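Local coordinates for protein ULam111 (Flavobacterium sp., PDB 5WUT) that probably hydrolyses the glycosidic bonds of laminarin, a beta-1,3-glucan, as a laminarinase of glycoside hydrolase family 16 with a beta-jelly-roll fold, at residues 123-126 / 127-130; 109-112 / 113-117. All blocks are in the same frame, centred on the assembly; numbering follows the deposited sequence.

Interaction 1. Residues 123-126 / 127-130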
loop_
_atom_site.group_PDB
_atom_site.type_symbol
_atom_site.label_atom_id
_atom_site.label_comp_id
_atom_site.label_asym_id
_atom_site.label_seq_id
_atom_site.Cartn_x
_atom_site.Cartn_y
_atom_site.Cartn_z
ATOM N N GLU A 123 1.907 7.373 11.870
ATOM C CA GLU A 123 3.170 7.706 12.529
ATOM C C GLU A 123 4.203 8.032 11.471
ATOM O O GLU A 123 4.470 7.220 10.580
ATOM C CB GLU A 123 3.687 6.561 13.384
ATOM C CG GLU A 123 2.741 6.077 14.436
ATOM C CD GLU A 123 2.646 7.011 15.623
ATOM O OE1 GLU A 123 3.547 7.862 15.812
ATOM O OE2 GLU A 123 1.656 6.879 16.375
ATOM N N TYR A 124 4.796 9.212 11.578
ATOM C CA TYR A 124 5.780 9.680 10.611
ATOM C C TYR A 124 6.806 10.493 11.351
ATOM O O TYR A 124 6.446 11.283 12.217
ATOM C CB TYR A 124 5.104 10.515 9.529
ATOM C CG TYR A 124 6.002 11.223 8.545
ATOM C CD1 TYR A 124 6.265 12.581 8.686
ATOM C CD2 TYR A 124 6.532 10.561 7.435
ATOM C CE1 TYR A 124 7.067 13.252 7.764
ATOM C CE2 TYR A 124 7.318 11.220 6.516
ATOM C CZ TYR A 124 7.583 12.568 6.689
ATOM O OH TYR A 124 8.368 13.228 5.778
ATOM N N VAL A 125 8.081 10.273 11.059
ATOM C CA VAL A 125 9.100 11.162 11.604
ATOM C C VAL A 125 9.797 11.804 10.431
ATOM O O VAL A 125 10.298 11.117 9.539
ATOM C CB VAL A 125 10.088 10.440 12.546
ATOM C CG1 VAL A 125 9.377 10.039 13.822
ATOM C CG2 VAL A 125 10.719 9.217 11.880
ATOM N N GLY A 126 9.802 13.131 10.412
ATOM C CA GLY A 126 10.327 13.864 9.278
ATOM C C GLY A 126 11.801 13.606 8.991
ATOM O O GLY A 126 12.280 13.880 7.883
ATOM N N LYS A 127 12.526 13.108 9.993
ATOM C CA LYS A 127 13.929 12.747 9.801
ATOM C C LYS A 127 14.103 11.518 8.911
ATOM O O LYS A 127 15.209 11.237 8.444
ATOM C CB LYS A 127 14.619 12.504 11.142
ATOM C CG LYS A 127 14.077 11.315 11.913
ATOM C CD LYS A 127 14.917 11.006 13.128
ATOM C CE LYS A 127 14.388 9.801 13.872
ATOM N NZ LYS A 127 15.196 9.470 15.095
ATOM N N GLU A 128 13.009 10.791 8.687
ATOM C CA GLU A 128 13.008 9.636 7.786
ATOM C C GLU A 128 11.918 9.788 6.738
ATOM O O GLU A 128 10.833 9.205 6.866
ATOM C CB GLU A 128 12.791 8.332 8.550
ATOM C CG GLU A 128 13.894 7.940 9.516
ATOM C CD GLU A 128 13.652 6.559 10.106
ATOM O OE1 GLU A 128 13.217 5.662 9.342
ATOM O OE2 GLU A 128 13.884 6.377 11.325
ATOM N N PRO A 129 12.193 10.564 5.682
ATOM C CA PRO A 129 11.168 10.789 4.661
ATOM C C PRO A 129 10.740 9.497 3.982
ATOM O O PRO A 129 11.509 8.518 3.977
ATOM C CB PRO A 129 11.854 11.715 3.656
ATOM C CG PRO A 129 12.970 12.361 4.430
ATOM C CD PRO A 129 13.417 11.348 5.435
ATOM N N HIS A 130 9.533 9.513 3.423
ATOM C CA HIS A 130 9.046 8.416 2.586
ATOM C C HIS A 130 8.813 7.125 3.359
ATOM O O HIS A 130 8.805 6.048 2.763
ATOM C CB HIS A 130 10.023 8.147 1.436
ATOM C CG HIS A 130 10.428 9.375 0.689
ATOM N ND1 HIS A 130 9.575 10.437 0.483
ATOM C CD2 HIS A 130 11.597 9.706 0.093
ATOM C CE1 HIS A 130 10.201 11.372 -0.210
ATOM N NE2 HIS A 130 11.428 10.952 -0.461
HETATM O O HOH W 1 8.931 8.495 8.993
#
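V125 and E128 close a type I beta turn: E128 N donates to V125 O over 2.9 Å, with 159° at the hydrogen and the donor lifted 42° from the carbonyl plane. The snug part lies on one flank of this turn. There the CG2 methyl of V125 packs 4.0 Å from K127 CG and equally close to E128 CB, V125 lying side by side with each of the two. A chi1 of -69° in V125 sets CG2 between its backbone N and carbonyl carbon, where it meets both neighbours. One water bridges the backbone beside the turn, accepting from V125 N at 2.9 Å, and it can donate to E128 O. The Y124 ring reaches toward residues 128-130: H130 N lies at its edge near the ring plane, 4.2 Å from CE2, while OH comes 3.9 Å from P129 CA. Both Y124 OH and H130 N bond to the carboxylate of E157, a shared acceptor that ties the ring to the chain beyond the turn.

The outer side is looser. K127 and P129 are exposed, and P129 meets the first segment through CD, 3.7 Å from G126 O. The extended chain of K127 leads away to G214 O, whereas the E128 carboxylate forms a salt bridge with R150.

The turn belongs to the connection between strand 118-123 and its antiparallel neighbour 131-137. V125 rests on W98 of strand 97-105 and on F133 of strand 131-137, E128 also touches F133, and Y124 packs on P99.

Interaction 2. Residues 109-112 / 113-117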
loop_
_atom_site.group_PDB
_atom_site.type_symbol
_atom_site.label_atom_id
_atom_site.label_comp_id
_atom_site.label_asym_id
_atom_site.label_seq_id
_atom_site.Cartn_x
_atom_site.Cartn_y
_atom_site.Cartn_z
ATOM N N LYS A 109 -6.335 5.115 33.129
ATOM C CA LYS A 109 -6.252 5.788 34.423
ATOM C C LYS A 109 -6.254 4.810 35.590
ATOM O O LYS A 109 -5.896 5.194 36.698
ATOM C CB LYS A 109 -7.384 6.798 34.610
ATOM C CG LYS A 109 -7.353 7.966 33.640
ATOM C CD LYS A 109 -8.256 9.095 34.125
ATOM C CE LYS A 109 -7.905 10.421 33.462
ATOM N NZ LYS A 109 -6.482 10.479 32.999
ATOM N N THR A 110 -6.605 3.550 35.353
ATOM C CA THR A 110 -6.484 2.554 36.425
ATOM C C THR A 110 -5.325 1.570 36.247
ATOM O O THR A 110 -4.775 1.092 37.236
ATOM C CB THR A 110 -7.787 1.754 36.609
ATOM O OG1 THR A 110 -8.081 1.004 35.424
ATOM C CG2 THR A 110 -8.941 2.693 36.902
ATOM N N VAL A 111 -4.925 1.272 35.012
ATOM C CA VAL A 111 -3.834 0.313 34.838
ATOM C C VAL A 111 -2.557 0.946 34.296
ATOM O O VAL A 111 -1.495 0.322 34.336
ATOM C CB VAL A 111 -4.237 -0.859 33.897
ATOM C CG1 VAL A 111 -5.531 -1.496 34.362
ATOM C CG2 VAL A 111 -4.352 -0.384 32.451
ATOM N N GLY A 112 -2.648 2.183 33.815
ATOM C CA GLY A 112 -1.494 2.877 33.271
ATOM C C GLY A 112 -1.058 2.382 31.897
ATOM O O GLY A 112 -1.624 1.442 31.351
ATOM N N TRP A 113 -0.080 3.075 31.328
ATOM C CA TRP A 113 0.620 2.654 30.118
ATOM C C TRP A 113 1.868 1.902 30.563
ATOM O O TRP A 113 2.538 2.345 31.492
ATOM C CB TRP A 113 0.977 3.874 29.253
ATOM C CG TRP A 113 1.627 3.562 27.931
ATOM C CD1 TRP A 113 1.011 3.500 26.720
ATOM C CD2 TRP A 113 3.011 3.278 27.693
ATOM N NE1 TRP A 113 1.918 3.180 25.741
ATOM C CE2 TRP A 113 3.159 3.049 26.309
ATOM C CE3 TRP A 113 4.144 3.201 28.514
ATOM C CZ2 TRP A 113 4.390 2.748 25.724
ATOM C CZ3 TRP A 113 5.381 2.898 27.925
ATOM C CH2 TRP A 113 5.487 2.668 26.546
ATOM N N PRO A 114 2.215 0.790 29.895
ATOM C CA PRO A 114 1.637 0.253 28.662
ATOM C C PRO A 114 0.551 -0.795 28.826
ATOM O O PRO A 114 0.101 -1.318 27.813
ATOM C CB PRO A 114 2.847 -0.393 27.994
ATOM C CG PRO A 114 3.582 -0.983 29.161
ATOM C CD PRO A 114 3.449 0.063 30.258
ATOM N N GLN A 115 0.130 -1.111 30.045
ATOM C CA GLN A 115 -0.852 -2.181 30.224
ATOM C C GLN A 115 -2.153 -1.874 29.488
ATOM O O GLN A 115 -2.828 -2.778 28.985
ATOM C CB GLN A 115 -1.127 -2.413 31.716
ATOM C CG GLN A 115 -2.153 -3.506 32.015
ATOM C CD GLN A 115 -1.613 -4.908 31.792
ATOM O OE1 GLN A 115 -0.403 -5.141 31.834
ATOM N NE2 GLN A 115 -2.518 -5.856 31.555
ATOM N N CYS A 116 -2.489 -0.592 29.409
ATOM C CA CYS A 116 -3.731 -0.154 28.774
ATOM C C CYS A 116 -3.743 -0.443 27.279
ATOM O O CYS A 116 -4.805 -0.562 26.675
ATOM C CB CYS A 116 -3.947 1.344 28.994
ATOM S SG CYS A 116 -2.648 2.382 28.290
ATOM N N GLY A 117 -2.562 -0.557 26.684
ATOM C CA GLY A 117 -2.474 -0.735 25.244
ATOM C C GLY A 117 -2.474 0.562 24.443
ATOM O O GLY A 117 -3.047 1.590 24.853
HETATM O O HOH W 2 0.942 -0.077 32.844
#
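Just past helix 108-111, G112 leaves helical geometry with a positive phi of 74°, and a cis peptide between W113 and P114 bends the chain back. The loop is closed by C116 N, which donates to G112 O at 2.9 Å, approaching almost head-on to the carbonyl (164° at the oxygen). Overlapping it, a type I turn runs from P114 to G117, with G117 N bonded to P114 O over 3.0 Å. One water bridges V111 O, to which it donates, and Q115 N, from which it accepts.

Across this fold-back, V111 CG2 lies 3.6 Å from C116 N, 3.9 Å from C116 CB and 3.8 Å from Q115 CG, a small apolar patch beside the polar bridge. C116 SG, placed between its backbone N and carbonyl carbon (chi1 61°), comes 3.4 Å from G112 O. The end of Q115 leads off to T139 and E191. W113 swings outward, one ring face covered by P114 CB at 3.7 Å, and its NE1 is hydrogen-bonded to E118.

This is a helix ended by a positive-phi glycine, then a cis W113-P114 peptide leading into a type I turn. It delivers the chain into strand 118-123, whose EIDILE sequence matches the signature motif of family 16 glycoside hydrolases.

Interaction 2 comes first along the chain and interaction 1 second, with strand 118-123 running between them: residues 109-117 lead into that strand, and 123-130 begin with its last residue and carry the chain toward strand 131-137. Their centres lie 27 Å apart on opposite sides of the chain's centre, and their nearest atoms are about 10 Å apart, so the two do not touch. Both nevertheless pack against strand 97-105, an antiparallel partner of 118-123. The two loops thus flank, at its two ends, the strand bearing the probable family 16 signature.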